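Local coordinates for protein carboxylesterase (PDB 5GMX) that hydrolyses carboxylic esters as a family VIII carboxylesterase and also shows hydrolytic activity toward oxyimino cephalosporins, using a fold of the beta-lactamase clan, at residues Thr79-Leu84 against Gly88-Asn93. Residues are numbered along the deposited sequence; the frame is centred on the assembly and turned at random.
Sequences TVVGVL and GLIDYN
In Ile90 the CG1 branch stands anti to the carbonyl carbon (chi1 -59°) and the chain beyond is extended, which carries CD1 across to the helix containing Thr79-Leu84. Val81 answers with CG1 turned anti to its own backbone N (chi1 172°). The two side chains meet at about a right angle, Ile90 CD1 lying 4.0 Å from Val81 CG1, and the same methyl rests 3.8 Å from Leu84 CB. Isoleucine suits this place: beta-branching limits its rotation, while the extra carbon of the CG1 branch lets one methyl serve two residues one helical turn apart. Leu84 also sends CD2 to Leu89 CD1, at 3.9 Å.

Tyr92 meets the same turn of the helix at Val81 and Gly82. Its ring lies obliquely to Val81, with CE1 4.0 Å from Val81 CG1, while OH comes within 3.3 Å of Gly82 CA; glycine keeps the helix slim here. Val113 and Leu117 of helix 113-117 also touch the ring, and Val172 and Ala173 of helix 165-175 pack on Ile90 and Leu84 respectively.

Where the helix ends, Leu89 N donates to Leu84 O at 3.1 Å, with an N-H...O angle of 149°. Gly88 has a positive phi within a Schellman motif; a CB there would be jammed against the preceding carbonyl oxygen, so glycine suits the place. Beyond the turn, Asp91 OD1 accepts from Asn93 N at 2.8 Å, forming an Asx turn.

Ser71, just before the helix, and Lys74, in its first turn, line the ligand pocket and are consistent with the SxxK motif of serine beta-lactamases, whereas this contact folds the outgoing loop back over the far end. Its chemistry implies largely apolar packing, with a backbone bond from Leu89 N giving the Leu84 carbonyl a donor within the turn.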
loop_
_atom_site.group_PDB
_atom_site.type_symbol
_atom_site.label_atom_id
_atom_site.label_comp_id
_atom_site.label_asym_id
_atom_site.label_seq_id
_atom_site.Cartn_x
_atom_site.Cartn_y
_atom_site.Cartn_z
ATOM N N THR A 79 0.650 8.123 0.653
ATOM C CA THR A 79 -0.387 9.131 0.792
ATOM C C THR A 79 -0.012 10.085 1.920
ATOM O O THR A 79 -0.169 11.301 1.776
ATOM C CB THR A 79 -1.761 8.500 1.032
ATOM O OG1 THR A 79 -2.103 7.721 -0.117
ATOM C CG2 THR A 79 -2.812 9.575 1.211
ATOM N N VAL A 80 0.554 9.545 3.000
ATOM C CA VAL A 80 0.976 10.397 4.109
ATOM C C VAL A 80 1.948 11.456 3.589
ATOM O O VAL A 80 1.772 12.655 3.851
ATOM C CB VAL A 80 1.644 9.603 5.249
ATOM C CG1 VAL A 80 2.206 10.561 6.296
ATOM C CG2 VAL A 80 0.644 8.667 5.891
ATOM N N VAL A 81 2.936 11.024 2.800
ATOM C CA VAL A 81 3.959 11.971 2.350
ATOM C C VAL A 81 3.290 13.019 1.492
ATOM O O VAL A 81 3.528 14.227 1.658
ATOM C CB VAL A 81 5.104 11.290 1.568
ATOM C CG1 VAL A 81 6.023 12.348 0.955
ATOM C CG2 VAL A 81 5.898 10.375 2.495
ATOM N N GLY A 82 2.388 12.548 0.634
ATOM C CA GLY A 82 1.662 13.426 -0.249
ATOM C C GLY A 82 0.907 14.487 0.516
ATOM O O GLY A 82 0.937 15.671 0.150
ATOM N N VAL A 83 0.251 14.074 1.601
ATOM C CA VAL A 83 -0.558 15.015 2.365
ATOM C C VAL A 83 0.384 16.036 2.971
ATOM O O VAL A 83 0.124 17.250 2.917
ATOM C CB VAL A 83 -1.399 14.314 3.455
ATOM C CG1 VAL A 83 -2.000 15.333 4.426
ATOM C CG2 VAL A 83 -2.489 13.453 2.802
ATOM N N LEU A 84 1.509 15.550 3.496
ATOM C CA LEU A 84 2.447 16.455 4.142
ATOM C C LEU A 84 3.074 17.369 3.101
ATOM O O LEU A 84 3.395 18.516 3.408
ATOM C CB LEU A 84 3.535 15.687 4.905
ATOM C CG LEU A 84 3.048 14.945 6.157
ATOM C CD1 LEU A 84 4.163 14.085 6.724
ATOM C CD2 LEU A 84 2.531 15.923 7.207
ATOM N N GLY A 88 2.827 21.756 2.624
ATOM C CA GLY A 88 4.021 22.575 2.492
ATOM C C GLY A 88 5.178 22.179 3.400
ATOM O O GLY A 88 6.164 22.907 3.505
ATOM N N LEU A 89 5.077 21.022 4.045
ATOM C CA LEU A 89 6.136 20.569 4.943
ATOM C C LEU A 89 7.226 19.797 4.191
ATOM O O LEU A 89 8.359 19.708 4.651
ATOM C CB LEU A 89 5.558 19.705 6.063
ATOM C CG LEU A 89 4.671 20.458 7.050
ATOM C CD1 LEU A 89 4.008 19.492 8.007
ATOM C CD2 LEU A 89 5.498 21.477 7.809
ATOM N N ILE A 90 6.880 19.252 3.028
ATOM C CA ILE A 90 7.835 18.495 2.221
ATOM C C ILE A 90 7.879 19.002 0.788
ATOM O O ILE A 90 6.839 19.190 0.165
ATOM C CB ILE A 90 7.482 17.002 2.194
ATOM C CG1 ILE A 90 7.464 16.447 3.616
ATOM C CG2 ILE A 90 8.455 16.240 1.287
ATOM C CD1 ILE A 90 7.034 14.987 3.716
ATOM N N ASP A 91 9.085 19.237 0.279
ATOM C CA ASP A 91 9.291 19.553 -1.128
ATOM C C ASP A 91 9.875 18.333 -1.830
ATOM O O ASP A 91 10.997 17.922 -1.539
ATOM C CB ASP A 91 10.212 20.773 -1.273
ATOM C CG ASP A 91 10.479 21.164 -2.731
ATOM O OD1 ASP A 91 10.118 20.421 -3.684
ATOM O OD2 ASP A 91 11.058 22.254 -2.922
ATOM N N TYR A 92 9.134 17.788 -2.791
ATOM C CA TYR A 92 9.573 16.580 -3.492
ATOM C C TYR A 92 10.936 16.759 -4.153
ATOM O O TYR A 92 11.683 15.801 -4.313
ATOM C CB TYR A 92 8.551 16.170 -4.547
ATOM C CG TYR A 92 7.376 15.440 -3.979
ATOM C CD1 TYR A 92 7.539 14.195 -3.388
ATOM C CD2 TYR A 92 6.102 15.992 -4.020
ATOM C CE1 TYR A 92 6.469 13.521 -2.859
ATOM C CE2 TYR A 92 5.015 15.316 -3.492
ATOM C CZ TYR A 92 5.208 14.076 -2.913
ATOM O OH TYR A 92 4.148 13.377 -2.379
ATOM N N ASN A 93 11.262 17.993 -4.516
ATOM C CA ASN A 93 12.518 18.276 -5.189
ATOM C C ASN A 93 13.668 18.518 -4.218
ATOM O O ASN A 93 14.813 18.621 -4.638
ATOM C CB ASN A 93 12.367 19.498 -6.094
ATOM C CG ASN A 93 11.346 19.291 -7.171
ATOM O OD1 ASN A 93 11.419 18.330 -7.931
ATOM N ND2 ASN A 93 10.364 20.179 -7.229
#